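Local atomic coordinates of mevalonate kinase (Staphylococcus aureus, PDB entry 2X7I), a protein that probably catalyses the ATP-dependent phosphorylation of mevalonate to 5-phosphomevalonate, an early step of the mevalonate route to isoprenoids, as a member of the GHMP kinase family. Residues L73-I83 against F111-L119; L172-D180 against S275-A286. All coordinates share one frame; numbering follows the deposited sequence.

Contact 1: L73-I83 against F111-L119; sequences LVNRFVELNNI and FVRASYDFL
Phe77 and Phe111 meet where helix segments 73-80 and 111-119 run in the same direction, 24° apart, with axes no closer than 11.8 Å, a wide spacing filled by aromatic rings. Phe77 is a knob in the hole formed by Phe111, Ser115, Phe118 and Leu119. With its CG anti to the backbone N (chi1 167°), the ring reaches across to the other helix, where CE1 lies 3.6 Å from Ser115 CB. Its leading edge is directed at the face of the Phe118 ring in an offset edge-to-face pair, planes at 74°, with Phe77 CZ 3.6 Å from Phe118 CD2. Leu73 CB sits over one face of the Phe111 ring, 4.0 Å from the centroid in a CH-pi contact, while Phe77 CB lies at the ring edge, 3.9 Å from Phe111 CZ, and Val74 CG2 approaches Phe111 CE1. Ser115 OG turns back to its own helix and bonds to Phe111 O at 2.6 Å, so that this carbonyl accepts from both OG and Ser115 N, on opposite faces of its plane. At the C-terminal end of helix 70-80, Asn81 ND2 donates to a lone pair of Phe77 O at 2.9 Å, and the amide lies against Leu119 CD1. A Schellman motif with Asn82 at C-prime ends helix 70-80 and brings Ile83 round toward Phe118. Within the N-terminal GHMP kinase family region, the two helices pack together on the mixed sheet, Ser115 and Phe118 against Ile43 of strand 29-45, Phe77 and Phe118 against Leu87 of strand 87-93; helix 125-140 adds Ala135 beside Leu73.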
# COMPACT_ATOMS: atom_id res chain seq x y z
N LEU A 73 -14.77 -4.78 13.20
CA LEU A 73 -15.56 -4.62 11.99
C LEU A 73 -16.67 -5.67 11.91
O LEU A 73 -17.79 -5.37 11.52
CB LEU A 73 -14.68 -4.69 10.73
CG LEU A 73 -13.59 -3.62 10.57
CD1 LEU A 73 -12.96 -3.69 9.18
CD2 LEU A 73 -14.13 -2.22 10.87
N VAL A 74 -16.36 -6.91 12.30
CA VAL A 74 -17.34 -7.99 12.21
C VAL A 74 -18.45 -7.84 13.26
O VAL A 74 -19.63 -7.98 12.95
CB VAL A 74 -16.67 -9.37 12.33
CG1 VAL A 74 -17.72 -10.47 12.25
CG2 VAL A 74 -15.63 -9.56 11.22
N ASN A 75 -18.07 -7.54 14.50
CA ASN A 75 -19.04 -7.25 15.54
C ASN A 75 -20.01 -6.15 15.11
O ASN A 75 -21.22 -6.32 15.22
CB ASN A 75 -18.34 -6.83 16.84
CG ASN A 75 -17.74 -8.01 17.59
OD1 ASN A 75 -18.01 -9.18 17.27
ND2 ASN A 75 -16.92 -7.71 18.59
N ARG A 76 -19.48 -5.05 14.60
CA ARG A 76 -20.30 -3.95 14.10
C ARG A 76 -21.24 -4.39 12.99
O ARG A 76 -22.40 -4.01 12.96
CB ARG A 76 -19.43 -2.80 13.59
CG ARG A 76 -20.21 -1.52 13.32
CD ARG A 76 -19.34 -0.47 12.63
NE ARG A 76 -20.08 0.73 12.20
CZ ARG A 76 -20.46 1.73 13.01
NH1 ARG A 76 -20.21 1.68 14.33
NH2 ARG A 76 -21.10 2.78 12.50
N PHE A 77 -20.72 -5.18 12.06
CA PHE A 77 -21.50 -5.63 10.92
C PHE A 77 -22.65 -6.53 11.36
O PHE A 77 -23.75 -6.45 10.82
CB PHE A 77 -20.58 -6.35 9.94
CG PHE A 77 -21.30 -7.12 8.88
CD1 PHE A 77 -21.81 -6.47 7.76
CD2 PHE A 77 -21.46 -8.49 8.99
CE1 PHE A 77 -22.47 -7.18 6.77
CE2 PHE A 77 -22.12 -9.20 8.01
CZ PHE A 77 -22.63 -8.54 6.90
N VAL A 78 -22.39 -7.38 12.34
CA VAL A 78 -23.38 -8.31 12.87
C VAL A 78 -24.50 -7.61 13.66
O VAL A 78 -25.65 -8.03 13.62
CB VAL A 78 -22.68 -9.39 13.73
CG1 VAL A 78 -23.68 -10.13 14.62
CG2 VAL A 78 -21.92 -10.35 12.82
N GLU A 79 -24.15 -6.53 14.37
CA GLU A 79 -25.12 -5.80 15.20
C GLU A 79 -25.94 -4.76 14.40
O GLU A 79 -27.15 -4.67 14.56
CB GLU A 79 -24.43 -5.14 16.40
CG GLU A 79 -24.06 -6.12 17.52
CD GLU A 79 -25.27 -6.88 18.08
OE1 GLU A 79 -25.11 -8.05 18.52
OE2 GLU A 79 -26.39 -6.31 18.09
N LEU A 80 -25.27 -4.00 13.55
CA LEU A 80 -25.95 -3.02 12.69
C LEU A 80 -27.06 -3.68 11.84
O LEU A 80 -28.14 -3.11 11.65
CB LEU A 80 -24.93 -2.33 11.76
CG LEU A 80 -25.27 -0.96 11.16
CD1 LEU A 80 -24.86 0.16 12.13
CD2 LEU A 80 -24.59 -0.76 9.80
N ASN A 81 -26.77 -4.89 11.35
CA ASN A 81 -27.65 -5.60 10.41
C ASN A 81 -28.45 -6.72 11.06
O ASN A 81 -29.04 -7.55 10.36
CB ASN A 81 -26.81 -6.18 9.27
CG ASN A 81 -26.14 -5.10 8.45
OD1 ASN A 81 -26.81 -4.39 7.70
ND2 ASN A 81 -24.82 -4.98 8.57
N ASN A 82 -28.46 -6.75 12.39
CA ASN A 82 -29.22 -7.74 13.15
C ASN A 82 -29.07 -9.16 12.61
O ASN A 82 -30.06 -9.90 12.47
CB ASN A 82 -30.70 -7.32 13.21
CG ASN A 82 -30.89 -5.88 13.69
OD1 ASN A 82 -31.62 -5.10 13.07
ND2 ASN A 82 -30.22 -5.52 14.78
N ILE A 83 -27.83 -9.55 12.31
CA ILE A 83 -27.52 -10.90 11.83
C ILE A 83 -27.51 -11.90 12.98
O ILE A 83 -26.63 -11.88 13.85
CB ILE A 83 -26.14 -10.97 11.16
CG1 ILE A 83 -26.09 -10.05 9.93
CG2 ILE A 83 -25.83 -12.41 10.74
CD1 ILE A 83 -24.69 -9.80 9.47
N PHE A 111 -13.45 -5.54 3.18
CA PHE A 111 -14.50 -5.91 4.11
C PHE A 111 -15.85 -5.25 3.78
O PHE A 111 -16.90 -5.89 3.88
CB PHE A 111 -14.11 -5.60 5.56
CG PHE A 111 -15.14 -6.05 6.54
CD1 PHE A 111 -15.16 -7.36 6.97
CD2 PHE A 111 -16.11 -5.19 6.98
CE1 PHE A 111 -16.14 -7.80 7.85
CE2 PHE A 111 -17.09 -5.62 7.85
CZ PHE A 111 -17.11 -6.92 8.29
N VAL A 112 -15.81 -3.97 3.41
CA VAL A 112 -17.03 -3.24 3.07
C VAL A 112 -17.66 -3.79 1.80
O VAL A 112 -18.86 -3.97 1.74
CB VAL A 112 -16.78 -1.73 2.90
CG1 VAL A 112 -18.02 -1.06 2.27
CG2 VAL A 112 -16.43 -1.09 4.24
N ARG A 113 -16.84 -4.05 0.78
CA ARG A 113 -17.29 -4.70 -0.43
C ARG A 113 -17.98 -6.04 -0.14
O ARG A 113 -19.11 -6.27 -0.55
CB ARG A 113 -16.11 -4.89 -1.39
CG ARG A 113 -15.75 -3.62 -2.14
CD ARG A 113 -14.45 -3.74 -2.93
NE ARG A 113 -14.30 -2.59 -3.82
CZ ARG A 113 -13.16 -2.19 -4.38
NH1 ARG A 113 -12.02 -2.85 -4.18
NH2 ARG A 113 -13.16 -1.13 -5.17
N ALA A 114 -17.29 -6.92 0.59
CA ALA A 114 -17.83 -8.20 1.02
C ALA A 114 -19.17 -8.04 1.74
O ALA A 114 -20.10 -8.82 1.53
CB ALA A 114 -16.83 -8.92 1.92
N SER A 115 -19.24 -7.02 2.60
CA SER A 115 -20.43 -6.77 3.43
C SER A 115 -21.64 -6.45 2.57
O SER A 115 -22.71 -7.01 2.78
CB SER A 115 -20.19 -5.60 4.40
OG SER A 115 -19.13 -5.90 5.28
N TYR A 116 -21.46 -5.53 1.63
CA TYR A 116 -22.54 -5.15 0.73
C TYR A 116 -22.94 -6.30 -0.18
O TYR A 116 -24.13 -6.50 -0.45
CB TYR A 116 -22.15 -3.93 -0.10
CG TYR A 116 -22.42 -2.64 0.63
CD1 TYR A 116 -21.68 -2.31 1.76
CD2 TYR A 116 -23.41 -1.76 0.20
CE1 TYR A 116 -21.92 -1.14 2.45
CE2 TYR A 116 -23.65 -0.58 0.89
CZ TYR A 116 -22.90 -0.28 2.01
OH TYR A 116 -23.12 0.88 2.71
N ASP A 117 -21.96 -7.06 -0.66
CA ASP A 117 -22.23 -8.22 -1.51
C ASP A 117 -23.07 -9.27 -0.76
O ASP A 117 -24.00 -9.83 -1.32
CB ASP A 117 -20.91 -8.82 -2.00
CG ASP A 117 -21.12 -9.86 -3.08
OD1 ASP A 117 -21.98 -9.64 -3.95
OD2 ASP A 117 -20.40 -10.89 -3.08
N PHE A 118 -22.74 -9.50 0.51
CA PHE A 118 -23.48 -10.38 1.41
C PHE A 118 -24.94 -9.95 1.60
O PHE A 118 -25.86 -10.76 1.49
CB PHE A 118 -22.75 -10.41 2.75
CG PHE A 118 -23.36 -11.33 3.78
CD1 PHE A 118 -22.92 -12.63 3.90
CD2 PHE A 118 -24.31 -10.86 4.67
CE1 PHE A 118 -23.43 -13.46 4.87
CE2 PHE A 118 -24.84 -11.69 5.65
CZ PHE A 118 -24.40 -13.00 5.75
N LEU A 119 -25.14 -8.67 1.90
CA LEU A 119 -26.48 -8.13 2.10
C LEU A 119 -27.26 -7.95 0.79
O LEU A 119 -28.46 -7.69 0.81
CB LEU A 119 -26.41 -6.80 2.85
CG LEU A 119 -25.86 -6.92 4.27
CD1 LEU A 119 -25.44 -5.55 4.82
CD2 LEU A 119 -26.88 -7.60 5.20

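Contact 2: L172-D180 against S275-A286; sequences LDGYMVVID and SMLLLAKDLPTA
Tyr175 and Ala280 form a hydrogen-bonded pair at one end of an antiparallel ladder, each N donating to the other's O at 2.8 Å. Val177 with Leu278 and Ile179 with Met276 repeat this pair of hydrogen bonds, giving six in all. In the intervening non-hydrogen-bonded pairs, Met176 CB packs on Leu279 CD2 at 3.9 Å, and Val178 CG2 lies alongside Leu277 CD2, the two side chains parallel. Met176 runs out extended as far as SD, which lies near Leu277 CB. The Tyr175 ring reaches beyond the strand: CG is anti to the carbonyl carbon (chi1 -69°), and one face receives Leu283 N and CB, the latter a CH-pi contact 4.2 Å from the centroid. Leu283 starts a helix whose N-cap, Asp282, accepts through OD1 from both Thr285 N (2.9 Å) and OG1. One turn along, Ala286 CB meets Val177 CG2 at 3.9 Å. A water donates to Asp173 O and Lys281 O where the strands part. Strands 264-267 and 300-305 flank the pair in an antiparallel sheet of order 2-3-1-4, consistent with the ferredoxin-like C-terminal domain of GHMP kinases; helix 283-295 packs on it through Ile289 and helix 226-243 through Phe233.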
# COMPACT_ATOMS: atom_id res chain seq x y z
N LEU A 172 2.90 3.97 -17.07
CA LEU A 172 4.33 4.16 -17.29
C LEU A 172 4.87 2.87 -17.88
O LEU A 172 4.55 1.77 -17.39
CB LEU A 172 5.04 4.52 -15.99
CG LEU A 172 4.58 5.84 -15.35
CD1 LEU A 172 5.06 6.00 -13.91
CD2 LEU A 172 5.04 7.01 -16.19
N ASP A 173 5.66 3.00 -18.94
CA ASP A 173 6.25 1.86 -19.62
C ASP A 173 7.45 1.34 -18.82
O ASP A 173 8.61 1.65 -19.12
CB ASP A 173 6.65 2.27 -21.05
CG ASP A 173 7.23 1.13 -21.86
OD1 ASP A 173 7.83 1.42 -22.92
OD2 ASP A 173 7.08 -0.05 -21.46
N GLY A 174 7.16 0.55 -17.79
CA GLY A 174 8.21 0.03 -16.93
C GLY A 174 7.69 -0.74 -15.74
O GLY A 174 6.49 -0.97 -15.59
N TYR A 175 8.63 -1.15 -14.88
CA TYR A 175 8.33 -2.00 -13.74
C TYR A 175 8.98 -1.44 -12.50
O TYR A 175 10.01 -0.75 -12.57
CB TYR A 175 8.84 -3.42 -14.00
CG TYR A 175 8.07 -4.15 -15.07
CD1 TYR A 175 8.24 -3.83 -16.42
CD2 TYR A 175 7.14 -5.13 -14.74
CE1 TYR A 175 7.52 -4.49 -17.41
CE2 TYR A 175 6.42 -5.80 -15.72
CZ TYR A 175 6.61 -5.47 -17.05
OH TYR A 175 5.90 -6.13 -18.02
N MET A 176 8.37 -1.74 -11.37
CA MET A 176 8.86 -1.31 -10.08
C MET A 176 8.92 -2.54 -9.18
O MET A 176 7.91 -3.21 -8.98
CB MET A 176 7.94 -0.25 -9.48
CG MET A 176 8.32 0.20 -8.07
SD MET A 176 7.34 1.58 -7.48
CE MET A 176 5.69 0.88 -7.37
N VAL A 177 10.12 -2.85 -8.68
CA VAL A 177 10.28 -3.89 -7.66
C VAL A 177 10.09 -3.26 -6.29
O VAL A 177 10.74 -2.28 -5.96
CB VAL A 177 11.68 -4.55 -7.72
CG1 VAL A 177 11.82 -5.59 -6.61
CG2 VAL A 177 11.91 -5.19 -9.08
N VAL A 178 9.18 -3.82 -5.51
CA VAL A 178 8.90 -3.36 -4.17
C VAL A 178 9.53 -4.33 -3.20
O VAL A 178 9.25 -5.52 -3.24
CB VAL A 178 7.38 -3.27 -3.94
CG1 VAL A 178 7.06 -2.88 -2.51
CG2 VAL A 178 6.76 -2.28 -4.93
N ILE A 179 10.42 -3.83 -2.34
CA ILE A 179 11.14 -4.67 -1.38
C ILE A 179 10.78 -4.31 0.06
O ILE A 179 10.78 -3.14 0.43
CB ILE A 179 12.65 -4.52 -1.56
CG1 ILE A 179 13.09 -4.97 -2.95
CG2 ILE A 179 13.39 -5.30 -0.47
CD1 ILE A 179 14.43 -4.42 -3.40
N ASP A 180 10.47 -5.33 0.85
CA ASP A 180 10.23 -5.21 2.29
C ASP A 180 11.47 -5.77 3.00
O ASP A 180 11.86 -6.90 2.73
CB ASP A 180 8.96 -5.99 2.66
CG ASP A 180 8.74 -6.15 4.16
OD1 ASP A 180 7.86 -6.95 4.55
OD2 ASP A 180 9.43 -5.49 4.96
N SER A 275 8.90 0.47 2.31
CA SER A 275 9.34 -0.30 1.15
C SER A 275 10.60 0.32 0.57
O SER A 275 10.89 1.51 0.78
CB SER A 275 8.25 -0.32 0.07
OG SER A 275 7.06 -0.93 0.55
N MET A 276 11.37 -0.51 -0.13
CA MET A 276 12.37 -0.01 -1.07
C MET A 276 11.73 -0.19 -2.44
O MET A 276 11.17 -1.25 -2.71
CB MET A 276 13.68 -0.80 -0.99
CG MET A 276 14.83 -0.15 -1.76
SD MET A 276 16.44 -0.94 -1.50
CE MET A 276 16.40 -2.14 -2.81
N LEU A 277 11.79 0.85 -3.26
CA LEU A 277 11.23 0.82 -4.60
C LEU A 277 12.36 0.90 -5.63
O LEU A 277 13.14 1.85 -5.62
CB LEU A 277 10.26 1.99 -4.79
CG LEU A 277 9.25 2.26 -3.66
CD1 LEU A 277 8.48 3.55 -3.89
CD2 LEU A 277 8.30 1.09 -3.51
N LEU A 278 12.46 -0.10 -6.51
CA LEU A 278 13.48 -0.11 -7.57
C LEU A 278 12.80 -0.14 -8.93
O LEU A 278 11.85 -0.88 -9.14
CB LEU A 278 14.42 -1.33 -7.44
CG LEU A 278 15.16 -1.48 -6.11
CD1 LEU A 278 15.89 -2.82 -6.02
CD2 LEU A 278 16.12 -0.33 -5.90
N LEU A 279 13.31 0.67 -9.86
CA LEU A 279 12.72 0.80 -11.18
C LEU A 279 13.51 -0.02 -12.20
O LEU A 279 14.73 0.07 -12.26
CB LEU A 279 12.66 2.27 -11.60
CG LEU A 279 11.75 3.19 -10.77
CD1 LEU A 279 11.59 4.54 -11.47
CD2 LEU A 279 10.38 2.57 -10.51
N ALA A 280 12.79 -0.82 -12.97
CA ALA A 280 13.38 -1.66 -14.01
C ALA A 280 12.62 -1.41 -15.29
O ALA A 280 11.43 -1.10 -15.26
CB ALA A 280 13.29 -3.12 -13.63
N LYS A 281 13.32 -1.55 -16.42
CA LYS A 281 12.74 -1.27 -17.73
C LYS A 281 11.80 -2.38 -18.22
O LYS A 281 10.83 -2.09 -18.93
CB LYS A 281 13.86 -1.06 -18.77
CG LYS A 281 14.77 0.13 -18.46
CD LYS A 281 15.88 0.28 -19.51
CE LYS A 281 16.52 1.67 -19.48
NZ LYS A 281 17.41 1.89 -20.67
N ASP A 282 12.10 -3.63 -17.86
CA ASP A 282 11.34 -4.77 -18.37
C ASP A 282 11.19 -5.87 -17.33
O ASP A 282 11.84 -5.82 -16.27
CB ASP A 282 11.96 -5.32 -19.67
CG ASP A 282 13.39 -5.85 -19.48
OD1 ASP A 282 13.74 -6.30 -18.37
OD2 ASP A 282 14.15 -5.85 -20.47
N LEU A 283 10.34 -6.85 -17.62
CA LEU A 283 9.98 -7.87 -16.63
C LEU A 283 11.14 -8.80 -16.29
O LEU A 283 11.37 -9.07 -15.11
CB LEU A 283 8.75 -8.68 -17.07
CG LEU A 283 8.19 -9.67 -16.04
CD1 LEU A 283 7.83 -8.95 -14.74
CD2 LEU A 283 6.98 -10.43 -16.61
N PRO A 284 11.89 -9.27 -17.31
CA PRO A 284 13.06 -10.11 -17.00
C PRO A 284 14.07 -9.48 -16.03
O PRO A 284 14.60 -10.18 -15.17
CB PRO A 284 13.70 -10.33 -18.38
CG PRO A 284 12.55 -10.27 -19.33
CD PRO A 284 11.62 -9.23 -18.76
N THR A 285 14.33 -8.18 -16.18
CA THR A 285 15.28 -7.48 -15.32
C THR A 285 14.69 -7.35 -13.90
O THR A 285 15.42 -7.45 -12.91
CB THR A 285 15.65 -6.07 -15.86
OG1 THR A 285 16.29 -6.18 -17.14
CG2 THR A 285 16.61 -5.36 -14.93
N ALA A 286 13.38 -7.13 -13.81
CA ALA A 286 12.70 -7.09 -12.52
C ALA A 286 12.76 -8.45 -11.82
O ALA A 286 12.91 -8.50 -10.61
CB ALA A 286 11.25 -6.63 -12.68
O HOH W 1 11.40 0.94 -20.04

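Overall arrangement
Contacts 1 and 2 lie on opposite sides of the chain's centre, 37 Å apart between centres and about 18 Å at their nearest atoms, and share no helix or strand. Contact 1 belongs to the N-terminal GHMP kinase region, joins two helices close in sequence, and is only partly buried. Contact 2 is largely buried and brings together strands separated by a long, mainly helical stretch, the second within the C-terminal family region. Their chemistry differs accordingly: apolar, ring-based packing links the helices of 73-83 and 111-119, whereas backbone hydrogen bonds fix the strand register of 172-180 and 275-286, with mostly aliphatic side chains, and the Tyr175 ring, packing on the sheet faces.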